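Local coordinates for TATA-box-binding protein (Methanococcus jannaschii, PDB 2Z8U) that binds the TATA box of archaeal promoters as a general transcription factor and so helps to start transcription by RNA polymerase, at the interface of chains A and B. Numbering follows the deposited sequence. Chains: chain A/B, TATA-box-binding protein.

Contacts 1 and 2 are neighbours, their C-alpha centres about 7 Å apart, and they share A:Val161 and B:Phe138; strands 105-114 and 159-163 of chain A serve both. Contact 3 lies across the two-fold axis, about 19 Å from contact 1 and 21 Å from contact 2, and is largely the twin of contact 2 with the chains exchanged. In each half, the segment around residues 132-138 of one chain enters the concave face of the saddle in the other, the surface with which TBP proteins grip DNA. The pairing illustrates how that face can be occupied by protein, although the deposited assembly may not be the biological one.

Contact 1: the interface of chains A and B. Residues chain A 112, 153, 155, 159, 161; chain B 136-138.
Strands 105-114, 149-154 and 159-163 of chain A, with the loop after the second, meet the loop of B:Glu136, B:Gln137 and B:Phe138. B:Phe138 packs against the sheet: CG lies between its backbone N and carbonyl carbon (chi1 57°), which turns the ring down onto it. A:Leu153 sends its CD1 methyl over one face of that ring, offset toward the rim and 3.8 Å from the centroid, a CH-pi contact. CG1 of A:Val161 comes in on the same side, beyond the rim, 3.6 Å from B:Phe138 CE2. A:Phe155 CZ reaches B:Phe138 CB at 3.7 Å. Both phenylalanines belong to the conserved set that TBP proteins wedge into DNA, so the loop probably masks part of the DNA-binding underside with an intercalating residue. B:Gln137 crosses A:Lys159 and A:Thr112 at about a right angle; its chain bends at chi2 (-53°), and its amide NE2 gives an almost straight hydrogen bond to B:Glu136 OE1 that fixes the amide's rotation. The CG2 methyl of A:Thr112 rests 3.9 Å from B:Gln137 CD. A:Lys159, bent at chi3, brings its terminal nitrogen NZ to the backbone O of B:Gln137 at 2.8 Å, tilted 26° from the carbonyl plane.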
ATOM      1  N   THR A 112     -14.143  -3.804   8.876  1.00 27.56           N
ATOM      2  CA  THR A 112     -14.624  -4.981   9.592  1.00 28.51           C
ATOM      3  C   THR A 112     -14.438  -6.225   8.739  1.00 29.34           C
ATOM      4  O   THR A 112     -14.469  -6.168   7.520  1.00 28.45           O
ATOM      5  CB  THR A 112     -16.107  -4.890   9.950  1.00 29.02           C
ATOM      6  OG1 THR A 112     -16.863  -4.715   8.744  1.00 29.80           O
ATOM      7  CG2 THR A 112     -16.378  -3.737  10.920  1.00 29.85           C
ATOM      8  N   LEU A 153      -9.780  -4.805  17.233  1.00 35.90           N
ATOM      9  CA  LEU A 153     -10.657  -5.390  18.244  1.00 34.68           C
ATOM     10  C   LEU A 153     -11.132  -6.725  17.689  1.00 34.78           C
ATOM     11  O   LEU A 153     -11.662  -6.779  16.581  1.00 34.25           O
ATOM     12  CB  LEU A 153     -11.853  -4.465  18.527  1.00 35.21           C
ATOM     13  CG  LEU A 153     -11.479  -2.975  18.733  1.00 36.71           C
ATOM     14  CD1 LEU A 153     -12.697  -2.047  18.759  1.00 39.15           C
ATOM     15  CD2 LEU A 153     -10.633  -2.756  19.965  1.00 36.33           C
ATOM     16  N   PHE A 155     -13.609  -9.945  18.487  1.00 33.70           N
ATOM     17  CA  PHE A 155     -14.750 -10.372  19.289  1.00 34.02           C
ATOM     18  C   PHE A 155     -14.915 -11.870  19.249  1.00 33.98           C
ATOM     19  O   PHE A 155     -14.452 -12.532  18.309  1.00 34.57           O
ATOM     20  CB  PHE A 155     -16.014  -9.627  18.835  1.00 34.25           C
ATOM     21  CG  PHE A 155     -15.893  -8.123  18.991  1.00 34.95           C
ATOM     22  CD1 PHE A 155     -16.083  -7.529  20.242  1.00 35.46           C
ATOM     23  CD2 PHE A 155     -15.533  -7.316  17.909  1.00 35.88           C
ATOM     24  CE1 PHE A 155     -15.940  -6.138  20.416  1.00 35.67           C
ATOM     25  CE2 PHE A 155     -15.372  -5.936  18.076  1.00 38.38           C
ATOM     26  CZ  PHE A 155     -15.588  -5.347  19.342  1.00 35.81           C
ATOM     27  N   LYS A 159     -15.928 -11.755  14.591  1.00 35.78           N
ATOM     28  CA  LYS A 159     -15.904 -10.408  14.039  1.00 37.40           C
ATOM     29  C   LYS A 159     -14.668  -9.647  14.497  1.00 36.46           C
ATOM     30  O   LYS A 159     -14.287  -9.697  15.666  1.00 35.90           O
ATOM     31  CB  LYS A 159     -17.160  -9.635  14.446  1.00 37.46           C
ATOM     32  CG  LYS A 159     -17.122  -8.133  14.091  1.00 40.53           C
ATOM     33  CD  LYS A 159     -18.452  -7.470  14.424  1.00 40.51           C
ATOM     34  CE  LYS A 159     -18.237  -6.038  14.900  1.00 45.72           C
ATOM     35  NZ  LYS A 159     -19.442  -5.578  15.667  1.00 48.11           N
ATOM     36  N   VAL A 161     -12.687  -5.696  14.177  1.00 35.80           N
ATOM     37  CA  VAL A 161     -12.786  -4.287  13.805  1.00 35.84           C
ATOM     38  C   VAL A 161     -11.369  -3.750  13.763  1.00 35.81           C
ATOM     39  O   VAL A 161     -10.614  -3.878  14.736  1.00 35.77           O
ATOM     40  CB  VAL A 161     -13.660  -3.460  14.803  1.00 35.88           C
ATOM     41  CG1 VAL A 161     -13.771  -2.011  14.359  1.00 35.84           C
ATOM     42  CG2 VAL A 161     -15.042  -4.051  14.908  1.00 36.74           C
TER
ATOM     43  N   GLU B 136     -22.187   1.040  16.333  1.00 44.61           N
ATOM     44  CA  GLU B 136     -22.793  -0.169  15.764  1.00 45.50           C
ATOM     45  C   GLU B 136     -21.801  -1.333  15.652  1.00 45.54           C
ATOM     46  O   GLU B 136     -22.211  -2.487  15.500  1.00 45.71           O
ATOM     47  CB  GLU B 136     -23.417   0.122  14.394  1.00 46.14           C
ATOM     48  CG  GLU B 136     -22.530   0.960  13.481  1.00 47.41           C
ATOM     49  CD  GLU B 136     -22.768   0.694  12.022  1.00 49.76           C
ATOM     50  OE1 GLU B 136     -21.950  -0.039  11.424  1.00 50.09           O
ATOM     51  OE2 GLU B 136     -23.776   1.207  11.473  1.00 51.36           O
ATOM     52  N   GLN B 137     -20.504  -1.029  15.721  1.00 45.50           N
ATOM     53  CA  GLN B 137     -19.472  -2.048  15.544  1.00 45.30           C
ATOM     54  C   GLN B 137     -18.765  -2.394  16.854  1.00 44.92           C
ATOM     55  O   GLN B 137     -18.262  -3.499  17.026  1.00 45.86           O
ATOM     56  CB  GLN B 137     -18.459  -1.630  14.469  1.00 45.42           C
ATOM     57  CG  GLN B 137     -19.027  -1.535  13.035  1.00 46.16           C
ATOM     58  CD  GLN B 137     -19.748  -2.797  12.572  1.00 46.55           C
ATOM     59  OE1 GLN B 137     -19.299  -3.915  12.830  1.00 48.79           O
ATOM     60  NE2 GLN B 137     -20.872  -2.621  11.885  1.00 45.89           N
ATOM     61  N   PHE B 138     -18.720  -1.446  17.774  1.00 44.34           N
ATOM     62  CA  PHE B 138     -18.080  -1.657  19.064  1.00 43.95           C
ATOM     63  C   PHE B 138     -18.460  -0.541  20.018  1.00 43.50           C
ATOM     64  O   PHE B 138     -18.653   0.603  19.599  1.00 43.28           O
ATOM     65  CB  PHE B 138     -16.538  -1.765  18.924  1.00 43.98           C
ATOM     66  CG  PHE B 138     -15.890  -0.571  18.271  1.00 45.24           C
ATOM     67  CD1 PHE B 138     -15.325   0.437  19.040  1.00 45.17           C
ATOM     68  CD2 PHE B 138     -15.827  -0.458  16.879  1.00 46.10           C
ATOM     69  CE1 PHE B 138     -14.734   1.554  18.436  1.00 46.47           C
ATOM     70  CE2 PHE B 138     -15.229   0.662  16.270  1.00 45.06           C
ATOM     71  CZ  PHE B 138     -14.682   1.658  17.047  1.00 44.58           C
TER

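Contact 2: the interface of chains A and B. Residues chain A 16-17, 110, 161; chain B 132-134, 138.
A:Asn17 is received by two carboxylates of chain B, those of B:Glu132 and B:Glu134. Its amide nitrogen ND2 gives a hydrogen bond of 2.8 Å to B:Glu132 OE1, met on the syn side, and a second of 2.9 Å to B:Glu134 OE2, met on the anti side. Both acceptors lie close to the amide plane, so the two N-H groups are spent in one flat arrangement. The amide and the B:Glu132 carboxylate meet head-on and nearly coplanar, whereas B:Glu134 runs antiparallel beside it with its carboxylate turned by 54°. A:Asn17 OD1 faces B:Glu132 OE2 at 2.6 Å, an acceptor-acceptor clash as modelled, which leaves the amide orientation or the carboxylate's charge state uncertain. Methyl groups flank the polar cluster: A:Val110 CG2 lies 3.6 Å from B:Glu132 CG, and A:Val16 CG1 touches B:Glu134 CD at 3.8 Å. Further out, the backbone N of B:Tyr133 donates to the anti lone pair of B:Glu132 OE1 at 3.0 Å, holding the carboxylate whose chain bends at chi2 (-67°). A:Asn17 and A:Val110 belong to the TBP underside that reads the minor groove; in this crystal pairing, which may not be the biological assembly, the site probably masks part of that face.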
ATOM      1  N   VAL A  16     -16.226   0.589   6.851  1.00 31.97           N
ATOM      2  CA  VAL A  16     -17.480   1.034   7.494  1.00 32.01           C
ATOM      3  C   VAL A  16     -17.523   2.556   7.658  1.00 31.60           C
ATOM      4  O   VAL A  16     -18.585   3.176   7.547  1.00 30.76           O
ATOM      5  CB  VAL A  16     -17.754   0.285   8.834  1.00 32.77           C
ATOM      6  CG1 VAL A  16     -18.987   0.837   9.526  1.00 34.46           C
ATOM      7  CG2 VAL A  16     -17.956  -1.207   8.569  1.00 32.80           C
ATOM      8  N   ASN A  17     -16.362   3.162   7.885  1.00 30.92           N
ATOM      9  CA  ASN A  17     -16.268   4.605   7.878  1.00 31.36           C
ATOM     10  C   ASN A  17     -14.866   5.050   7.524  1.00 31.27           C
ATOM     11  O   ASN A  17     -13.910   4.271   7.608  1.00 30.77           O
ATOM     12  CB  ASN A  17     -16.820   5.243   9.180  1.00 31.98           C
ATOM     13  CG  ASN A  17     -15.776   5.444  10.249  1.00 34.17           C
ATOM     14  OD1 ASN A  17     -14.683   5.936   9.983  1.00 38.71           O
ATOM     15  ND2 ASN A  17     -16.149   5.152  11.503  1.00 35.96           N
ATOM     16  N   VAL A 110     -12.468   2.666   9.805  1.00 31.13           N
ATOM     17  CA  VAL A 110     -12.855   1.465  10.489  1.00 30.39           C
ATOM     18  C   VAL A 110     -13.139   0.457   9.371  1.00 29.51           C
ATOM     19  O   VAL A 110     -13.904   0.764   8.445  1.00 28.84           O
ATOM     20  CB  VAL A 110     -14.094   1.670  11.387  1.00 30.02           C
ATOM     21  CG1 VAL A 110     -14.659   0.362  11.828  1.00 31.63           C
ATOM     22  CG2 VAL A 110     -13.737   2.523  12.630  1.00 31.97           C
ATOM     23  N   VAL A 161     -12.687  -5.696  14.177  1.00 35.80           N
ATOM     24  CA  VAL A 161     -12.786  -4.287  13.805  1.00 35.84           C
ATOM     25  C   VAL A 161     -11.369  -3.750  13.763  1.00 35.81           C
ATOM     26  O   VAL A 161     -10.614  -3.878  14.736  1.00 35.77           O
ATOM     27  CB  VAL A 161     -13.660  -3.460  14.803  1.00 35.88           C
ATOM     28  CG1 VAL A 161     -13.771  -2.011  14.359  1.00 35.84           C
ATOM     29  CG2 VAL A 161     -15.042  -4.051  14.908  1.00 36.74           C
TER
ATOM     30  N   GLU B 132     -11.402   6.939  16.842  1.00 38.35           N
ATOM     31  CA  GLU B 132     -12.482   6.318  16.064  1.00 38.38           C
ATOM     32  C   GLU B 132     -13.624   5.935  16.967  1.00 38.47           C
ATOM     33  O   GLU B 132     -13.426   5.625  18.149  1.00 38.17           O
ATOM     34  CB  GLU B 132     -12.051   5.063  15.295  1.00 38.23           C
ATOM     35  CG  GLU B 132     -11.789   5.291  13.802  1.00 39.14           C
ATOM     36  CD  GLU B 132     -13.009   5.654  12.936  1.00 40.23           C
ATOM     37  OE1 GLU B 132     -14.166   5.743  13.423  1.00 39.09           O
ATOM     38  OE2 GLU B 132     -12.782   5.825  11.722  1.00 38.98           O
ATOM     39  N   TYR B 133     -14.815   5.940  16.383  1.00 38.77           N
ATOM     40  CA  TYR B 133     -16.041   5.686  17.110  1.00 38.93           C
ATOM     41  C   TYR B 133     -17.043   5.177  16.110  1.00 39.70           C
ATOM     42  O   TYR B 133     -17.346   5.864  15.112  1.00 40.26           O
ATOM     43  CB  TYR B 133     -16.523   6.970  17.781  1.00 39.06           C
ATOM     44  CG  TYR B 133     -17.812   6.844  18.547  1.00 38.51           C
ATOM     45  CD1 TYR B 133     -17.943   5.919  19.572  1.00 39.74           C
ATOM     46  CD2 TYR B 133     -18.897   7.676  18.265  1.00 40.61           C
ATOM     47  CE1 TYR B 133     -19.139   5.806  20.298  1.00 39.77           C
ATOM     48  CE2 TYR B 133     -20.089   7.577  18.983  1.00 39.32           C
ATOM     49  CZ  TYR B 133     -20.202   6.636  19.992  1.00 39.77           C
ATOM     50  OH  TYR B 133     -21.377   6.529  20.717  1.00 40.47           O
ATOM     51  N   GLU B 134     -17.523   3.961  16.349  1.00 39.80           N
ATOM     52  CA  GLU B 134     -18.534   3.331  15.512  1.00 41.21           C
ATOM     53  C   GLU B 134     -19.408   2.486  16.405  1.00 41.24           C
ATOM     54  O   GLU B 134     -19.178   1.277  16.495  1.00 40.61           O
ATOM     55  CB  GLU B 134     -17.872   2.415  14.478  1.00 41.69           C
ATOM     56  CG  GLU B 134     -17.571   3.056  13.183  1.00 45.33           C
ATOM     57  CD  GLU B 134     -18.817   3.329  12.359  1.00 46.73           C
ATOM     58  OE1 GLU B 134     -19.697   2.444  12.221  1.00 50.79           O
ATOM     59  OE2 GLU B 134     -18.908   4.446  11.846  1.00 47.22           O
ATOM     60  N   PHE B 138     -18.720  -1.446  17.774  1.00 44.34           N
ATOM     61  CA  PHE B 138     -18.080  -1.657  19.064  1.00 43.95           C
ATOM     62  C   PHE B 138     -18.460  -0.541  20.018  1.00 43.50           C
ATOM     63  O   PHE B 138     -18.653   0.603  19.599  1.00 43.28           O
ATOM     64  CB  PHE B 138     -16.538  -1.765  18.924  1.00 43.98           C
ATOM     65  CG  PHE B 138     -15.890  -0.571  18.271  1.00 45.24           C
ATOM     66  CD1 PHE B 138     -15.325   0.437  19.040  1.00 45.17           C
ATOM     67  CD2 PHE B 138     -15.827  -0.458  16.879  1.00 46.10           C
ATOM     68  CE1 PHE B 138     -14.734   1.554  18.436  1.00 46.47           C
ATOM     69  CE2 PHE B 138     -15.229   0.662  16.270  1.00 45.06           C
ATOM     70  CZ  PHE B 138     -14.682   1.658  17.047  1.00 44.58           C
TER

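Contact 3: the interface of chains A and B. Residues chain A 132-134; chain B 16-17, 109-110, 163.
A:Glu132 and B:Asn17 meet head-on, their carboxylate and amide planes turned 41° against each other. In the amide as modelled, ND2 of B:Asn17 gives a hydrogen bond of 2.7 Å to the syn lone pair of A:Glu132 OE2, which is tilted 15° from the amide plane. Its oxygen OD1 then lies between the two carboxylates, 3.2 Å from A:Glu132 OE1 and 3.3 Å from A:Glu134 OE2, both doubtful pairs of acceptors. With chi2 at -133°, this amide is turned half a circle from its counterpart in the other copy, whose ND2 bonds to both glutamates; the assignment of nitrogen and oxygen is therefore doubtful, and either orientation leaves a close oxygen-oxygen pair. A:Glu134 runs antiparallel beside B:Asn17, its carboxylate inclined to the amide, and offers CD to B:Val16 CG1 at 3.7 Å. The CG2 branch of B:Val110 takes the space beside the two glutamates, crossing both at a slant and resting 3.7 Å from A:Glu132 CG. B:Thr163 adds a looser contact, its CB 4.3 Å from A:Glu132 CB. Behind the carboxylate, the backbone N of A:Tyr133 donates to the anti lone pair of A:Glu132 OE1 at 3.0 Å and helps to set its rotation. In this crystal pairing, which may not be the biological assembly, the contact probably places acidic side chains on the partner's concave sheet, where promoter DNA would otherwise lie.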
ATOM      1  N   GLU A 132      -4.496  -7.399  24.891  1.00 35.92           N
ATOM      2  CA  GLU A 132      -5.091  -7.306  26.206  1.00 36.58           C
ATOM      3  C   GLU A 132      -6.541  -7.754  26.117  1.00 37.25           C
ATOM      4  O   GLU A 132      -7.192  -7.655  25.066  1.00 36.20           O
ATOM      5  CB  GLU A 132      -4.969  -5.890  26.809  1.00 36.36           C
ATOM      6  CG  GLU A 132      -3.822  -5.734  27.842  1.00 36.61           C
ATOM      7  CD  GLU A 132      -3.994  -6.548  29.134  1.00 38.08           C
ATOM      8  OE1 GLU A 132      -4.905  -7.424  29.224  1.00 36.57           O
ATOM      9  OE2 GLU A 132      -3.214  -6.290  30.089  1.00 38.24           O
ATOM     10  N   TYR A 133      -7.036  -8.258  27.238  1.00 38.26           N
ATOM     11  CA  TYR A 133      -8.375  -8.782  27.317  1.00 38.78           C
ATOM     12  C   TYR A 133      -8.807  -8.631  28.770  1.00 39.61           C
ATOM     13  O   TYR A 133      -8.053  -8.949  29.694  1.00 39.57           O
ATOM     14  CB  TYR A 133      -8.372 -10.236  26.845  1.00 39.00           C
ATOM     15  CG  TYR A 133      -9.710 -10.931  26.864  1.00 38.87           C
ATOM     16  CD1 TYR A 133     -10.848 -10.325  26.319  1.00 38.43           C
ATOM     17  CD2 TYR A 133      -9.840 -12.209  27.419  1.00 38.49           C
ATOM     18  CE1 TYR A 133     -12.089 -10.966  26.345  1.00 37.66           C
ATOM     19  CE2 TYR A 133     -11.068 -12.861  27.434  1.00 37.98           C
ATOM     20  CZ  TYR A 133     -12.185 -12.235  26.894  1.00 38.60           C
ATOM     21  OH  TYR A 133     -13.409 -12.880  26.921  1.00 39.90           O
ATOM     22  N   GLU A 134      -9.998  -8.084  28.963  1.00 39.98           N
ATOM     23  CA  GLU A 134     -10.567  -7.887  30.291  1.00 41.04           C
ATOM     24  C   GLU A 134     -12.065  -7.741  30.120  1.00 40.47           C
ATOM     25  O   GLU A 134     -12.555  -6.620  30.063  1.00 40.22           O
ATOM     26  CB  GLU A 134     -10.001  -6.617  30.926  1.00 41.01           C
ATOM     27  CG  GLU A 134      -8.870  -6.860  31.891  1.00 45.38           C
ATOM     28  CD  GLU A 134      -9.331  -7.476  33.197  1.00 47.85           C
ATOM     29  OE1 GLU A 134     -10.347  -7.003  33.765  1.00 49.47           O
ATOM     30  OE2 GLU A 134      -8.671  -8.433  33.657  1.00 49.62           O
TER
ATOM     31  N   VAL B  16      -5.839  -2.984  36.830  1.00 32.23           N
ATOM     32  CA  VAL B  16      -6.806  -4.067  36.924  1.00 32.72           C
ATOM     33  C   VAL B  16      -6.127  -5.380  36.597  1.00 32.50           C
ATOM     34  O   VAL B  16      -6.409  -6.403  37.217  1.00 33.34           O
ATOM     35  CB  VAL B  16      -8.075  -3.806  36.071  1.00 32.60           C
ATOM     36  CG1 VAL B  16      -8.909  -5.073  35.941  1.00 33.04           C
ATOM     37  CG2 VAL B  16      -8.929  -2.706  36.719  1.00 32.84           C
ATOM     38  N   ASN B  17      -5.203  -5.352  35.652  1.00 32.55           N
ATOM     39  CA  ASN B  17      -4.410  -6.524  35.382  1.00 32.90           C
ATOM     40  C   ASN B  17      -3.019  -6.191  34.876  1.00 32.53           C
ATOM     41  O   ASN B  17      -2.755  -5.081  34.444  1.00 30.89           O
ATOM     42  CB  ASN B  17      -5.170  -7.542  34.485  1.00 34.31           C
ATOM     43  CG  ASN B  17      -4.953  -7.346  32.975  1.00 36.00           C
ATOM     44  OD1 ASN B  17      -5.915  -7.347  32.208  1.00 40.37           O
ATOM     45  ND2 ASN B  17      -3.707  -7.271  32.539  1.00 36.54           N
ATOM     46  N   MET B 109      -0.308  -3.741  30.841  1.00 29.29           N
ATOM     47  CA  MET B 109      -1.225  -3.528  31.971  1.00 31.72           C
ATOM     48  C   MET B 109      -2.522  -2.960  31.451  1.00 31.35           C
ATOM     49  O   MET B 109      -2.531  -2.243  30.450  1.00 32.55           O
ATOM     50  CB  MET B 109      -0.677  -2.517  32.983  1.00 31.45           C
ATOM     51  CG  MET B 109       0.783  -2.636  33.344  1.00 31.84           C
ATOM     52  SD  MET B 109       1.444  -1.287  34.354  1.00 36.81           S
ATOM     53  CE  MET B 109       1.007  -1.870  35.977  1.00 30.35           C
ATOM     54  N   VAL B 110      -3.615  -3.274  32.137  1.00 30.10           N
ATOM     55  CA  VAL B 110      -4.897  -2.622  31.899  1.00 28.50           C
ATOM     56  C   VAL B 110      -5.092  -1.715  33.115  1.00 27.30           C
ATOM     57  O   VAL B 110      -4.989  -2.181  34.255  1.00 26.23           O
ATOM     58  CB  VAL B 110      -6.070  -3.635  31.811  1.00 28.79           C
ATOM     59  CG1 VAL B 110      -7.427  -2.931  31.844  1.00 29.29           C
ATOM     60  CG2 VAL B 110      -5.975  -4.502  30.543  1.00 30.72           C
ATOM     61  N   THR B 163      -4.679   0.660  27.804  1.00 33.96           N
ATOM     62  CA  THR B 163      -3.948  -0.602  27.588  1.00 33.95           C
ATOM     63  C   THR B 163      -2.603  -0.346  26.924  1.00 33.56           C
ATOM     64  O   THR B 163      -2.350   0.749  26.421  1.00 32.47           O
ATOM     65  CB  THR B 163      -4.778  -1.639  26.777  1.00 35.22           C
ATOM     66  OG1 THR B 163      -4.931  -1.201  25.418  1.00 38.00           O
ATOM     67  CG2 THR B 163      -6.183  -1.810  27.360  1.00 36.72           C
TER